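Local coordinates for protein FMN-dependent NADH:quinone oxidoreductase 1 (Bacillus anthracis, PDB 3U7I) that probably reduces electrophilic quinones with NADH through bound FMN, protecting the cell against thiol-specific stress, and cleaves the azo bond of aromatic azo compounds, at residues E45-Y50 against S86-Q91; I100-P103 against I109-K112; D115-I120 against K168-M173. One frame throughout, in Å; residues are numbered along the deposited sequence.

Interaction 1: E45-Y50 against S86-Q91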
loop_
_atom_site.group_PDB
_atom_site.type_symbol
_atom_site.label_atom_id
_atom_site.label_comp_id
_atom_site.label_asym_id
_atom_site.label_seq_id
_atom_site.Cartn_x
_atom_site.Cartn_y
_atom_site.Cartn_z
ATOM N N GLU C 45 -20.834 1.088 12.780
ATOM C CA GLU C 45 -20.172 -0.207 12.701
ATOM C C GLU C 45 -18.670 0.015 12.599
ATOM O O GLU C 45 -18.227 1.100 12.218
ATOM C CB GLU C 45 -20.680 -1.004 11.496
ATOM C CG GLU C 45 -22.171 -1.251 11.529
ATOM C CD GLU C 45 -22.664 -2.015 10.325
ATOM O OE1 GLU C 45 -21.823 -2.438 9.496
ATOM O OE2 GLU C 45 -23.898 -2.198 10.215
ATOM N N GLN C 46 -17.893 -1.004 12.950
ATOM C CA GLN C 46 -16.436 -0.918 12.870
ATOM C C GLN C 46 -15.831 -2.219 12.356
ATOM O O GLN C 46 -16.174 -3.309 12.824
ATOM C CB GLN C 46 -15.831 -0.578 14.237
ATOM C CG GLN C 46 -14.299 -0.606 14.262
ATOM C CD GLN C 46 -13.727 0.118 15.463
ATOM O OE1 GLN C 46 -14.387 0.979 16.050
ATOM N NE2 GLN C 46 -12.503 -0.231 15.842
ATOM N N ILE C 47 -14.926 -2.097 11.394
ATOM C CA ILE C 47 -14.168 -3.246 10.921
ATOM C C ILE C 47 -12.715 -3.056 11.331
ATOM O O ILE C 47 -12.130 -1.994 11.119
ATOM C CB ILE C 47 -14.314 -3.454 9.381
ATOM C CG1 ILE C 47 -13.524 -4.683 8.908
ATOM C CG2 ILE C 47 -13.889 -2.211 8.608
ATOM C CD1 ILE C 47 -13.719 -4.989 7.427
ATOM N N ASN C 48 -12.149 -4.079 11.956
ATOM C CA ASN C 48 -10.767 -4.030 12.408
ATOM C C ASN C 48 -9.905 -4.796 11.424
ATOM O O ASN C 48 -9.957 -6.024 11.379
ATOM C CB ASN C 48 -10.646 -4.624 13.812
ATOM C CG ASN C 48 -11.275 -3.742 14.881
ATOM O OD1 ASN C 48 -11.201 -2.513 14.820
ATOM N ND2 ASN C 48 -11.894 -4.371 15.870
ATOM N N LEU C 49 -9.123 -4.067 10.630
ATOM C CA LEU C 49 -8.384 -4.663 9.516
ATOM C C LEU C 49 -7.299 -5.636 9.961
ATOM O O LEU C 49 -6.883 -6.484 9.178
ATOM C CB LEU C 49 -7.781 -3.589 8.606
ATOM C CG LEU C 49 -8.769 -2.565 8.034
ATOM C CD1 LEU C 49 -8.093 -1.665 6.993
ATOM C CD2 LEU C 49 -9.978 -3.261 7.439
ATOM N N TYR C 50 -6.848 -5.529 11.209
ATOM C CA TYR C 50 -5.807 -6.429 11.711
ATOM C C TYR C 50 -6.348 -7.452 12.713
ATOM O O TYR C 50 -5.585 -8.110 13.424
ATOM C CB TYR C 50 -4.630 -5.628 12.292
ATOM C CG TYR C 50 -3.768 -5.036 11.205
ATOM C CD1 TYR C 50 -4.126 -3.849 10.558
ATOM C CD2 TYR C 50 -2.617 -5.689 10.791
ATOM C CE1 TYR C 50 -3.336 -3.329 9.540
ATOM C CE2 TYR C 50 -1.834 -5.189 9.784
ATOM C CZ TYR C 50 -2.187 -4.012 9.160
ATOM O OH TYR C 50 -1.367 -3.555 8.152
ATOM N N SER C 86 -17.805 -10.101 -0.372
ATOM C CA SER C 86 -19.118 -9.512 -0.591
ATOM C C SER C 86 -19.690 -8.837 0.669
ATOM O O SER C 86 -20.264 -7.739 0.583
ATOM C CB SER C 86 -20.099 -10.543 -1.132
ATOM O OG SER C 86 -21.372 -9.935 -1.299
ATOM N N GLU C 87 -19.542 -9.498 1.825
ATOM C CA GLU C 87 -19.925 -8.914 3.119
ATOM C C GLU C 87 -19.244 -7.577 3.333
ATOM O O GLU C 87 -19.896 -6.587 3.663
ATOM C CB GLU C 87 -19.530 -9.821 4.286
ATOM C CG GLU C 87 -20.380 -11.046 4.494
ATOM C CD GLU C 87 -19.878 -11.900 5.657
ATOM O OE1 GLU C 87 -18.876 -11.507 6.304
ATOM O OE2 GLU C 87 -20.489 -12.962 5.925
ATOM N N ILE C 88 -17.920 -7.559 3.170
ATOM C CA ILE C 88 -17.131 -6.342 3.365
ATOM C C ILE C 88 -17.550 -5.196 2.423
ATOM O O ILE C 88 -17.638 -4.041 2.843
ATOM C CB ILE C 88 -15.616 -6.617 3.207
ATOM C CG1 ILE C 88 -15.099 -7.445 4.387
ATOM C CG2 ILE C 88 -14.862 -5.308 3.098
ATOM C CD1 ILE C 88 -13.674 -7.928 4.227
ATOM N N LEU C 89 -17.807 -5.526 1.157
ATOM C CA LEU C 89 -18.245 -4.547 0.164
ATOM C C LEU C 89 -19.621 -3.987 0.493
ATOM O O LEU C 89 -19.840 -2.779 0.413
ATOM C CB LEU C 89 -18.277 -5.182 -1.232
ATOM C CG LEU C 89 -18.938 -4.378 -2.353
ATOM C CD1 LEU C 89 -18.201 -3.064 -2.614
ATOM C CD2 LEU C 89 -19.002 -5.219 -3.612
ATOM N N GLN C 90 -20.549 -4.865 0.857
ATOM C CA GLN C 90 -21.914 -4.423 1.145
ATOM C C GLN C 90 -21.980 -3.584 2.426
ATOM O O GLN C 90 -22.778 -2.648 2.515
ATOM C CB GLN C 90 -22.899 -5.596 1.147
ATOM C CG GLN C 90 -23.017 -6.262 -0.222
ATOM C CD GLN C 90 -23.425 -5.287 -1.331
ATOM O OE1 GLN C 90 -24.339 -4.474 -1.154
ATOM N NE2 GLN C 90 -22.757 -5.377 -2.482
ATOM N N GLN C 91 -21.118 -3.893 3.394
ATOM C CA GLN C 91 -20.973 -3.046 4.585
ATOM C C GLN C 91 -20.458 -1.641 4.211
ATOM O O GLN C 91 -21.009 -0.626 4.646
ATOM C CB GLN C 91 -20.065 -3.710 5.627
ATOM C CG GLN C 91 -19.747 -2.834 6.843
ATOM C CD GLN C 91 -18.782 -3.496 7.828
ATOM O OE1 GLN C 91 -17.694 -3.953 7.452
ATOM N NE2 GLN C 91 -19.183 -3.551 9.095
HETATM O O HOH W 1 -17.649 -5.042 11.246
#
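Strand 45-48 and helix 86-91 run largely against each other, with Glu-45 facing Gln-91 (CA to CA 8.6 Å) and Ile-47 facing Ile-88. Their segment axes come within 11.0 Å, and the N-to-C directions differ by 139°. Gln-91 gives the largest share of the contact. Its CG lies anti to the backbone N (chi1 174°), and with the chain extended beyond CG the terminal amide is carried off the helix to the strand. There NE2 of Gln-91 donates to OE1 of Glu-45 at 2.9 Å, an almost straight bond with an N-H...O angle of 169°. The carboxylate oxygen is met on its anti side, a little out of plane, whereas the acceptor lies in the amide plane of Gln-91; the carboxylate and amide planes are turned against each other. The other carboxylate oxygen, OE2, forms a salt bridge with Lys-6 on the adjacent strand.

In this flavodoxin-like fold, strand 43-48 is the outermost strand at one end of the parallel sheet, and helix 76-94 belongs to the connection that takes the chain over strand 6-11 to strand 97-103. Gln-91 also touches Leu-8 of strand 6-11. A water adds a second link: it accepts from NE2 of Gln-91 at 3.0 Å and donates to the backbone O of Gln-46 at 2.8 Å. NE2 therefore serves two acceptors, which helps fix the amide's rotation and leaves OE1 of Gln-91 turned to the aliphatic side of Ile-47, 3.9 Å from its CB. Farther along, CD1 of Ile-47 reaches CG1 of Ile-88 at 4.1 Å, the two side chains crossing at about a right angle. Tyr-116 of helix 111-120 packs on both isoleucines.

Interaction 2: I100-P103 against I109-K112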
loop_
_atom_site.group_PDB
_atom_site.type_symbol
_atom_site.label_atom_id
_atom_site.label_comp_id
_atom_site.label_asym_id
_atom_site.label_seq_id
_atom_site.Cartn_x
_atom_site.Cartn_y
_atom_site.Cartn_z
ATOM N N ILE C 100 -11.395 6.515 8.765
ATOM C CA ILE C 100 -10.196 5.685 8.659
ATOM C C ILE C 100 -9.155 6.060 9.716
ATOM O O ILE C 100 -8.757 7.220 9.833
ATOM C CB ILE C 100 -9.559 5.757 7.239
ATOM C CG1 ILE C 100 -10.507 5.143 6.203
ATOM C CG2 ILE C 100 -8.172 5.075 7.228
ATOM C CD1 ILE C 100 -9.984 5.149 4.771
ATOM N N VAL C 101 -8.731 5.064 10.490
ATOM C CA VAL C 101 -7.703 5.249 11.515
ATOM C C VAL C 101 -6.436 4.472 11.126
ATOM O O VAL C 101 -6.479 3.260 10.911
ATOM C CB VAL C 101 -8.206 4.789 12.916
ATOM C CG1 VAL C 101 -7.240 5.223 14.031
ATOM C CG2 VAL C 101 -9.632 5.321 13.174
ATOM N N LEU C 102 -5.312 5.168 11.025
ATOM C CA LEU C 102 -4.070 4.498 10.656
ATOM C C LEU C 102 -2.850 5.174 11.238
ATOM O O LEU C 102 -2.834 6.399 11.419
ATOM C CB LEU C 102 -3.910 4.440 9.134
ATOM C CG LEU C 102 -3.577 5.759 8.430
ATOM C CD1 LEU C 102 -2.976 5.507 7.047
ATOM C CD2 LEU C 102 -4.828 6.631 8.346
ATOM N N PRO C 103 -1.826 4.363 11.556
ATOM C CA PRO C 103 -0.468 4.868 11.752
ATOM C C PRO C 103 0.213 4.933 10.389
ATOM O O PRO C 103 0.041 4.022 9.578
ATOM C CB PRO C 103 0.182 3.790 12.622
ATOM C CG PRO C 103 -0.516 2.541 12.252
ATOM C CD PRO C 103 -1.936 2.931 11.891
ATOM N N ILE C 109 -0.242 3.531 2.882
ATOM C CA ILE C 109 -1.267 2.903 3.699
ATOM C C ILE C 109 -0.777 1.539 4.203
ATOM O O ILE C 109 0.015 0.870 3.525
ATOM C CB ILE C 109 -2.590 2.743 2.920
ATOM C CG1 ILE C 109 -2.406 1.801 1.714
ATOM C CG2 ILE C 109 -3.107 4.116 2.481
ATOM C CD1 ILE C 109 -3.696 1.468 0.980
ATOM N N PRO C 110 -1.225 1.133 5.408
ATOM C CA PRO C 110 -0.922 -0.211 5.909
ATOM C C PRO C 110 -1.311 -1.288 4.895
ATOM O O PRO C 110 -2.313 -1.152 4.196
ATOM C CB PRO C 110 -1.800 -0.316 7.161
ATOM C CG PRO C 110 -1.915 1.077 7.649
ATOM C CD PRO C 110 -1.993 1.924 6.394
ATOM N N SER C 111 -0.528 -2.361 4.828
ATOM C CA SER C 111 -0.824 -3.456 3.901
ATOM C C SER C 111 -2.277 -3.923 3.976
ATOM O O SER C 111 -2.901 -4.177 2.945
ATOM C CB SER C 111 0.118 -4.632 4.129
ATOM O OG SER C 111 0.054 -5.075 5.469
ATOM N N LYS C 112 -2.820 -4.045 5.186
ATOM C CA LYS C 112 -4.204 -4.511 5.316
ATOM C C LYS C 112 -5.223 -3.477 4.817
ATOM O O LYS C 112 -6.325 -3.840 4.426
ATOM C CB LYS C 112 -4.531 -4.999 6.740
ATOM C CG LYS C 112 -3.794 -6.272 7.167
ATOM C CD LYS C 112 -3.947 -7.432 6.175
ATOM C CE LYS C 112 -5.402 -7.904 6.022
ATOM N NZ LYS C 112 -5.511 -9.144 5.159
#
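Leu-102, near the end of strand 97-103, faces Pro-110 at the start of helix 111-120, their CA atoms 7.4 Å apart with no hydrogen bond joining the two segments. The contact is apolar. Leu-102 holds its CG between its backbone N and carbonyl carbon (chi1 72°), and CD1 then lies 3.8 Å from CD of Pro-110. The leucine CB also comes up to this ring, at 4.2 Å from CG of Pro-110, and the two side chains cross at about a right angle.

Pro-110 occupies the N-cap position. The contact packs the C-terminal end of a central strand of the flavodoxin-like sheet against the residue that opens the next helix, across a short loop. In this fold the flavin binds at that end of the sheet, and Pro-103 lies about 4 Å, side chain to side chain, from Ser-23, which is predicted to bind FMN. The backbone O of Pro-103 approaches CG of Pro-110 at 4.0 Å. Tyr-50 also touches Pro-110, and just beyond it OG of Ser-111 is hydrogen-bonded to OD1 of Asp-115 of the second subunit.

Interaction 3: D115-I120 against K168-M173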
loop_
_atom_site.group_PDB
_atom_site.type_symbol
_atom_site.label_atom_id
_atom_site.label_comp_id
_atom_site.label_asym_id
_atom_site.label_seq_id
_atom_site.Cartn_x
_atom_site.Cartn_y
_atom_site.Cartn_z
ATOM N N ASP C 115 -5.467 -4.299 1.218
ATOM C CA ASP C 115 -6.378 -5.437 1.087
ATOM C C ASP C 115 -7.829 -4.973 1.187
ATOM O O ASP C 115 -8.700 -5.466 0.459
ATOM C CB ASP C 115 -6.137 -6.483 2.174
ATOM C CG ASP C 115 -4.860 -7.247 1.970
ATOM O OD1 ASP C 115 -4.353 -7.270 0.831
ATOM O OD2 ASP C 115 -4.377 -7.844 2.951
ATOM N N TYR C 116 -8.091 -4.041 2.100
ATOM C CA TYR C 116 -9.448 -3.521 2.254
ATOM C C TYR C 116 -9.877 -2.777 0.988
ATOM O O TYR C 116 -11.008 -2.940 0.521
ATOM C CB TYR C 116 -9.567 -2.621 3.492
ATOM C CG TYR C 116 -10.982 -2.148 3.761
ATOM C CD1 TYR C 116 -11.910 -2.977 4.390
ATOM C CD2 TYR C 116 -11.391 -0.876 3.377
ATOM C CE1 TYR C 116 -13.219 -2.536 4.636
ATOM C CE2 TYR C 116 -12.698 -0.430 3.610
ATOM C CZ TYR C 116 -13.598 -1.255 4.239
ATOM O OH TYR C 116 -14.884 -0.795 4.466
HETATM N N MSE C 117 -8.981 -1.970 0.426
HETATM C CA MSE C 117 -9.296 -1.279 -0.823
HETATM C C MSE C 117 -9.629 -2.310 -1.893
HETATM O O MSE C 117 -10.511 -2.088 -2.716
HETATM C CB MSE C 117 -8.139 -0.381 -1.296
HETATM C CG MSE C 117 -7.742 0.743 -0.325
HETATM SE SE MSE C 117 -9.212 1.931 0.117
HETATM C CE MSE C 117 -9.664 2.504 -1.705
ATOM N N ASP C 118 -8.931 -3.443 -1.866
ATOM C CA ASP C 118 -9.143 -4.499 -2.863
ATOM C C ASP C 118 -10.519 -5.187 -2.719
ATOM O O ASP C 118 -11.016 -5.815 -3.665
ATOM C CB ASP C 118 -8.004 -5.536 -2.835
ATOM C CG ASP C 118 -6.673 -4.970 -3.310
ATOM O OD1 ASP C 118 -6.664 -3.925 -4.014
ATOM O OD2 ASP C 118 -5.623 -5.573 -2.971
ATOM N N ASN C 119 -11.118 -5.064 -1.536
ATOM C CA ASN C 119 -12.458 -5.598 -1.255
ATOM C C ASN C 119 -13.590 -4.650 -1.671
ATOM O O ASN C 119 -14.678 -5.095 -2.044
ATOM C CB ASN C 119 -12.604 -5.909 0.237
ATOM C CG ASN C 119 -11.999 -7.248 0.624
ATOM O OD1 ASN C 119 -12.716 -8.236 0.771
ATOM N ND2 ASN C 119 -10.677 -7.283 0.803
ATOM N N ILE C 120 -13.328 -3.342 -1.606
ATOM C CA ILE C 120 -14.377 -2.345 -1.821
ATOM C C ILE C 120 -14.333 -1.637 -3.186
ATOM O O ILE C 120 -15.320 -1.019 -3.592
ATOM C CB ILE C 120 -14.385 -1.288 -0.697
ATOM C CG1 ILE C 120 -13.113 -0.440 -0.763
ATOM C CG2 ILE C 120 -14.551 -1.965 0.676
ATOM C CD1 ILE C 120 -13.201 0.836 0.013
ATOM N N LYS C 168 -2.323 10.905 -0.096
ATOM C CA LYS C 168 -2.515 11.118 -1.529
ATOM C C LYS C 168 -3.375 10.013 -2.140
ATOM O O LYS C 168 -4.339 10.283 -2.864
ATOM C CB LYS C 168 -1.160 11.226 -2.242
ATOM C CG LYS C 168 -0.433 12.517 -1.914
ATOM C CD LYS C 168 0.875 12.641 -2.673
ATOM C CE LYS C 168 1.410 14.070 -2.594
ATOM N NZ LYS C 168 2.544 14.254 -3.542
ATOM N N TYR C 169 -3.041 8.770 -1.820
ATOM C CA TYR C 169 -3.776 7.631 -2.344
ATOM C C TYR C 169 -5.215 7.613 -1.842
ATOM O O TYR C 169 -6.152 7.526 -2.640
ATOM C CB TYR C 169 -3.070 6.335 -1.973
ATOM C CG TYR C 169 -3.789 5.088 -2.411
ATOM C CD1 TYR C 169 -3.758 4.679 -3.736
ATOM C CD2 TYR C 169 -4.493 4.315 -1.501
ATOM C CE1 TYR C 169 -4.407 3.533 -4.144
ATOM C CE2 TYR C 169 -5.149 3.166 -1.897
ATOM C CZ TYR C 169 -5.105 2.774 -3.220
ATOM O OH TYR C 169 -5.747 1.618 -3.625
ATOM N N LEU C 170 -5.407 7.706 -0.529
ATOM C CA LEU C 170 -6.770 7.648 0.011
ATOM C C LEU C 170 -7.690 8.740 -0.542
ATOM O O LEU C 170 -8.806 8.442 -0.965
ATOM C CB LEU C 170 -6.773 7.642 1.547
ATOM C CG LEU C 170 -6.183 6.383 2.189
ATOM C CD1 LEU C 170 -6.042 6.549 3.691
ATOM C CD2 LEU C 170 -7.035 5.166 1.854
ATOM N N LYS C 171 -7.233 9.997 -0.534
ATOM C CA LYS C 171 -8.029 11.092 -1.088
ATOM C C LYS C 171 -8.405 10.816 -2.551
ATOM O O LYS C 171 -9.567 10.976 -2.957
ATOM C CB LYS C 171 -7.261 12.414 -1.010
ATOM C CG LYS C 171 -8.125 13.638 -1.320
ATOM C CD LYS C 171 -7.306 14.906 -1.333
ATOM C CE LYS C 171 -8.206 16.116 -1.449
ATOM N NZ LYS C 171 -7.395 17.333 -1.706
ATOM N N ALA C 172 -7.401 10.405 -3.332
ATOM C CA ALA C 172 -7.570 10.116 -4.761
ATOM C C ALA C 172 -8.607 9.026 -5.020
ATOM O O ALA C 172 -9.530 9.219 -5.829
ATOM C CB ALA C 172 -6.221 9.735 -5.400
HETATM N N MSE C 173 -8.445 7.885 -4.342
HETATM C CA MSE C 173 -9.328 6.741 -4.544
HETATM C C MSE C 173 -10.753 7.102 -4.156
HETATM O O MSE C 173 -11.704 6.820 -4.892
HETATM C CB MSE C 173 -8.863 5.534 -3.738
HETATM C CG MSE C 173 -7.533 4.961 -4.219
HETATM SE SE MSE C 173 -7.522 4.460 -6.108
HETATM C CE MSE C 173 -6.583 5.990 -6.845
#
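Met-117, a selenomethionine here, reaches across to Tyr-169, Leu-170 and Met-173, joining two helices of the flavodoxin-like alpha/beta fold. Helices 115-120 and 168-173 lie nearly parallel, 8° apart, with segment axes 12.9 Å from each other. At that spacing the gap is bridged by long side chains.

The apolar contacts all involve Met-117. Its chain bends at chi2 and chi3, presenting successive atoms to different partners: CG meets CE2 of Tyr-169 at 3.9 Å, SE faces CD2 of Leu-170 at 4.3 Å, and the terminal CE touches CB of Met-173, also a selenomethionine, at 3.7 Å.

The aromatic contacts centre on Tyr-169. With CG anti to the backbone N (chi1 177°), its ring brings CE2 and OH up to Met-117. CG of Met-117 comes to the ring's edge, in its plane, while CG of Met-173 lies over one face, displaced toward the rim. The phenol OH is hydrogen-bonded across the dimer interface to the backbone O of Asn-106 of the second subunit.

Polar bonds within helix 115-120 hold its final turn. Tyr-116 O accepts from the backbone N of both Asn-119 and Ile-120, and ND2 of Asn-119 folds back to Asp-115 O at 2.7 Å, approaching from above the carbonyl plane.

In the fold
Following the chain from the N terminus, interaction 1 closes the long, partly helical excursion between edge strand 43-48 and helix 76-94. The chain then enters strand 97-103, and interaction 2 closes the short loop leading to helix 111-120. Interaction 3 spans residues 121-167, including strand 143-149, to bring helix 165-177 beside helix 111-120. The three are in series; none nests within or crosses another. Helix 111-120 and the residues leading into it link them in space: Tyr-116 packs on Leu-49 from interaction 1, and Ile-109 touches Tyr-169 and Leu-170 from interaction 3. All three reach the second subunit, interaction 1 through Tyr-50.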